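Local coordinates for HP1028 (Helicobacter pylori, PDB 4INN), which belongs to the lipocalin family and probably binds or carries a small ligand in its beta-barrel, at residues S50-F55 with K161-K166; E54-N59 with G93-S98. The protein carries 1 engineered substitution. One frame throughout, in Å; residues are numbered along the deposited sequence.

Contact 1. Residues S50-F55 with K161-K166; sequences SSFVEF and KNLKLK
The F52 ring has L165 CD1 over one face and L163 CD2 set obliquely to it, the outer wall of a lipocalin-like barrel meeting the chain that leaves helix 157-162. L165 CD1 stands 4.3 Å from the F52 ring centroid and 21° off the ring normal, which meets the geometry of a CH-pi contact, although the methyl is offset toward the rim. The other branch of L165 lies above the same face but out past the rim, with L165 CD2 3.7 Å from F52 CD2. Farther out, F52 CZ approaches L163 CD2 at 3.9 Å. Both leucine side chains cross that of F52 at about a right angle; L165 meets it through its two methyls, L163 through CD2 with CG behind it.

F52 holds its ring beside the backbone N and anti to the carbonyl carbon (chi1 -62°), and this carries the ring off strand 51-58 toward the leucines. Between these leucines the backbone turns: K164 has positive phi, and the bonds back into the last turn of helix 157-162 make a Schellman motif. The turn delivers L163 and L165 to one aromatic side chain. L155 touches both F52 and L165, and I39 also packs on L165. Within the turn, K164 N donates to K161 O at 3.2 Å.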
# COMPACT_ATOMS: atom_id res chain seq x y z
N SER A 50 -0.03 -11.92 2.09
CA SER A 50 -0.26 -10.93 3.14
C SER A 50 1.04 -10.16 3.42
O SER A 50 2.11 -10.76 3.56
CB SER A 50 -0.75 -11.64 4.41
OG SER A 50 -1.37 -10.70 5.27
N SER A 51 0.95 -8.84 3.45
CA SER A 51 2.11 -8.01 3.77
C SER A 51 1.69 -6.87 4.64
O SER A 51 0.51 -6.57 4.75
CB SER A 51 2.86 -7.54 2.51
OG SER A 51 2.11 -6.57 1.79
N PHE A 52 2.66 -6.29 5.33
CA PHE A 52 2.41 -5.12 6.17
C PHE A 52 2.84 -3.93 5.33
O PHE A 52 3.95 -3.93 4.74
CB PHE A 52 3.21 -5.17 7.47
CG PHE A 52 2.89 -6.35 8.39
CD1 PHE A 52 1.64 -6.44 9.04
CD2 PHE A 52 3.86 -7.33 8.66
CE1 PHE A 52 1.37 -7.50 9.90
CE2 PHE A 52 3.60 -8.38 9.53
CZ PHE A 52 2.36 -8.47 10.15
N VAL A 53 1.95 -2.94 5.27
CA VAL A 53 2.18 -1.72 4.53
C VAL A 53 1.86 -0.48 5.34
O VAL A 53 0.97 -0.53 6.16
CB VAL A 53 1.29 -1.65 3.30
CG1 VAL A 53 1.58 -2.84 2.39
CG2 VAL A 53 -0.18 -1.61 3.69
N GLU A 54 2.57 0.61 5.07
CA GLU A 54 2.31 1.90 5.70
C GLU A 54 1.78 2.96 4.76
O GLU A 54 2.40 3.26 3.76
CB GLU A 54 3.57 2.46 6.35
CG GLU A 54 3.35 3.83 7.00
CD GLU A 54 4.42 4.21 8.01
OE1 GLU A 54 5.45 3.49 8.10
OE2 GLU A 54 4.24 5.23 8.71
N PHE A 55 0.65 3.57 5.12
CA PHE A 55 0.11 4.71 4.38
C PHE A 55 0.64 6.00 5.03
O PHE A 55 0.75 6.07 6.25
CB PHE A 55 -1.43 4.71 4.41
CG PHE A 55 -2.08 3.76 3.45
CD1 PHE A 55 -2.68 4.23 2.29
CD2 PHE A 55 -2.16 2.41 3.73
CE1 PHE A 55 -3.32 3.37 1.40
CE2 PHE A 55 -2.79 1.55 2.85
CZ PHE A 55 -3.38 2.03 1.68
N LYS A 161 4.34 -2.67 17.56
CA LYS A 161 5.45 -2.76 18.49
C LYS A 161 5.91 -4.22 18.67
O LYS A 161 7.11 -4.53 18.60
CB LYS A 161 5.01 -2.15 19.82
CG LYS A 161 6.02 -2.25 20.95
CD LYS A 161 5.67 -1.35 22.14
CE LYS A 161 6.90 -0.59 22.66
NZ LYS A 161 6.61 0.14 23.93
N ASN A 162 4.95 -5.12 18.85
CA ASN A 162 5.21 -6.53 19.10
C ASN A 162 5.67 -7.31 17.87
O ASN A 162 6.28 -8.36 18.01
CB ASN A 162 3.95 -7.17 19.70
CG ASN A 162 3.67 -6.69 21.13
OD1 ASN A 162 4.60 -6.41 21.92
ND2 ASN A 162 2.40 -6.60 21.48
N LEU A 163 5.35 -6.83 16.68
CA LEU A 163 5.78 -7.49 15.45
C LEU A 163 7.18 -6.98 15.09
O LEU A 163 7.81 -7.48 14.16
CB LEU A 163 4.77 -7.19 14.33
CG LEU A 163 3.58 -8.14 14.01
CD1 LEU A 163 3.44 -9.37 14.91
CD2 LEU A 163 2.26 -7.37 13.93
N LYS A 164 7.65 -5.99 15.85
CA LYS A 164 8.95 -5.35 15.64
C LYS A 164 9.06 -4.72 14.25
O LYS A 164 10.14 -4.66 13.64
CB LYS A 164 10.09 -6.32 15.94
CG LYS A 164 10.25 -6.63 17.43
CD LYS A 164 10.51 -8.10 17.71
CE LYS A 164 10.37 -8.43 19.20
NZ LYS A 164 9.13 -7.97 19.91
N LEU A 165 7.94 -4.22 13.74
CA LEU A 165 7.90 -3.71 12.39
C LEU A 165 8.78 -2.49 12.33
O LEU A 165 8.73 -1.64 13.22
CB LEU A 165 6.47 -3.34 11.96
CG LEU A 165 5.46 -4.51 11.97
CD1 LEU A 165 4.12 -4.02 11.42
CD2 LEU A 165 6.00 -5.72 11.21
N LYS A 166 9.58 -2.44 11.27
CA LYS A 166 10.40 -1.30 10.94
C LYS A 166 9.63 -0.20 10.19
O LYS A 166 9.11 -0.43 9.09
CB LYS A 166 11.54 -1.75 10.07
CG LYS A 166 12.60 -0.68 9.88
CD LYS A 166 13.09 -0.64 8.47
CE LYS A 166 14.58 -0.81 8.41
NZ LYS A 166 15.25 0.43 8.01

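Contact 2. Residues E54-N59 with G93-S98; sequences EFFEHN and GVVFLS
F55 and L97 are brought together by different first torsions: the F55 ring lies beside its backbone N (chi1 -79°), whereas L97 places CG anti to its own N (chi1 174°). Neither backbone is close, since the nearest CA atoms, those of F55 and L97, are 8.6 Å apart; the gap is spanned by side chains. A single methyl makes the junction, L97 CD2 lying 3.7 Å from F55 CE1 and 3.9 Å from F55 CZ. It reaches the far end of the ring obliquely.

The second pair, F56 with V95, is looser. V95 CG2 comes to the edge of the F56 ring, near its plane, at 4.3 Å from F56 CZ. F55 and F56 are consecutive residues of an extended strand and leave it on different sides: F55 also meets L134 and L97 meets F136, both of strand 134-139, across the barrel interior, while F56 and V95 both pack on V173 of helix 170-174.

Strand 61-69 runs between the two strands in the sheet, and A64 is touched by both F55 and L97. Opposite A64 the neighbouring strand carries two residues, F96 and L97, where a regular pair would have one: a classic beta bulge in strand 95-104. Apolar contact between next-but-one strands, over the small side chain of A64, is consistent with the strong curvature of an eight-stranded antiparallel barrel of the lipocalin type.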
# COMPACT_ATOMS: atom_id res chain seq x y z
N GLU A 54 2.57 0.61 5.07
CA GLU A 54 2.31 1.90 5.70
C GLU A 54 1.78 2.96 4.76
O GLU A 54 2.40 3.26 3.76
CB GLU A 54 3.57 2.46 6.35
CG GLU A 54 3.35 3.83 7.00
CD GLU A 54 4.42 4.21 8.01
OE1 GLU A 54 5.45 3.49 8.10
OE2 GLU A 54 4.24 5.23 8.71
N PHE A 55 0.65 3.57 5.12
CA PHE A 55 0.11 4.71 4.38
C PHE A 55 0.64 6.00 5.03
O PHE A 55 0.75 6.07 6.25
CB PHE A 55 -1.43 4.71 4.41
CG PHE A 55 -2.08 3.76 3.45
CD1 PHE A 55 -2.68 4.23 2.29
CD2 PHE A 55 -2.16 2.41 3.73
CE1 PHE A 55 -3.32 3.37 1.40
CE2 PHE A 55 -2.79 1.55 2.85
CZ PHE A 55 -3.38 2.03 1.68
N PHE A 56 0.94 7.01 4.22
CA PHE A 56 1.33 8.34 4.73
C PHE A 56 0.83 9.46 3.81
O PHE A 56 0.52 9.17 2.66
CB PHE A 56 2.86 8.43 4.92
CG PHE A 56 3.66 8.34 3.64
CD1 PHE A 56 4.18 9.47 3.05
CD2 PHE A 56 3.95 7.12 3.05
CE1 PHE A 56 4.94 9.38 1.87
CE2 PHE A 56 4.69 7.02 1.87
CZ PHE A 56 5.21 8.16 1.29
N GLU A 57 0.69 10.71 4.31
CA GLU A 57 0.33 11.85 3.41
C GLU A 57 1.53 12.68 3.03
O GLU A 57 2.49 12.76 3.75
CB GLU A 57 -0.81 12.75 3.94
CG GLU A 57 -0.47 13.88 4.92
CD GLU A 57 0.34 15.10 4.37
OE1 GLU A 57 -0.06 15.77 3.38
OE2 GLU A 57 1.40 15.42 5.00
N HIS A 58 1.44 13.32 1.88
CA HIS A 58 2.47 14.24 1.45
C HIS A 58 1.87 15.16 0.40
O HIS A 58 1.26 14.69 -0.55
CB HIS A 58 3.66 13.47 0.88
CG HIS A 58 4.63 14.32 0.12
ND1 HIS A 58 5.61 15.07 0.74
CD2 HIS A 58 4.78 14.52 -1.21
CE1 HIS A 58 6.31 15.71 -0.18
NE2 HIS A 58 5.83 15.39 -1.37
N ASN A 59 2.04 16.47 0.59
CA ASN A 59 1.47 17.48 -0.29
C ASN A 59 -0.03 17.27 -0.48
O ASN A 59 -0.56 17.45 -1.58
CB ASN A 59 2.22 17.53 -1.62
CG ASN A 59 3.68 17.95 -1.45
OD1 ASN A 59 4.54 17.69 -2.31
ND2 ASN A 59 3.98 18.61 -0.34
N GLY A 93 10.14 -0.68 1.28
CA GLY A 93 10.67 0.68 1.50
C GLY A 93 10.40 1.55 0.30
O GLY A 93 10.83 2.68 0.25
N VAL A 94 9.63 1.03 -0.65
CA VAL A 94 9.37 1.67 -1.90
C VAL A 94 7.86 1.90 -2.06
O VAL A 94 7.04 1.03 -1.76
CB VAL A 94 9.90 0.81 -3.05
CG1 VAL A 94 9.40 1.28 -4.41
CG2 VAL A 94 11.43 0.80 -3.00
N VAL A 95 7.53 3.07 -2.58
CA VAL A 95 6.18 3.49 -2.84
C VAL A 95 5.57 2.70 -3.96
O VAL A 95 6.03 2.76 -5.09
CB VAL A 95 6.13 4.96 -3.22
CG1 VAL A 95 4.76 5.32 -3.75
CG2 VAL A 95 6.52 5.82 -2.03
N PHE A 96 4.50 1.97 -3.63
CA PHE A 96 3.73 1.25 -4.65
C PHE A 96 2.36 1.88 -4.87
O PHE A 96 1.70 1.57 -5.86
CB PHE A 96 3.59 -0.23 -4.28
CG PHE A 96 2.68 -0.49 -3.12
CD1 PHE A 96 1.34 -0.74 -3.33
CD2 PHE A 96 3.17 -0.49 -1.83
CE1 PHE A 96 0.50 -0.96 -2.29
CE2 PHE A 96 2.32 -0.71 -0.75
CZ PHE A 96 0.97 -0.93 -0.99
N LEU A 97 1.93 2.75 -3.95
CA LEU A 97 0.62 3.40 -4.07
C LEU A 97 0.82 4.89 -3.95
O LEU A 97 1.50 5.36 -3.06
CB LEU A 97 -0.32 2.89 -2.98
CG LEU A 97 -1.72 3.49 -2.76
CD1 LEU A 97 -2.43 3.89 -4.03
CD2 LEU A 97 -2.59 2.46 -2.07
N SER A 98 0.21 5.64 -4.85
CA SER A 98 0.32 7.08 -4.87
C SER A 98 -0.96 7.73 -5.33
O SER A 98 -1.81 7.08 -5.94
CB SER A 98 1.47 7.50 -5.78
OG SER A 98 1.65 6.54 -6.80

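Contacts 1 and 2 both start from strand 51-58 and share E54 and F55, with centres about 14 Å apart. Along the chain the shared strand comes first, then 93-98 on strand 95-104, and last 161-166, after the eighth barrel strand. Contact 2 joins two strands of the barrel sheet that have strand 61-69 between them, whereas contact 1 sets the segment after helix 157-162 against the sheet. They touch directly where V53 CG1 packs on F96 CE2 at 3.9 Å. E54, in the shared part, is salt-bridged to R167 just beyond the second segment of contact 1. One strand thus faces the barrel interior through F55 and meets the C-terminal region through F52, E54 and F56.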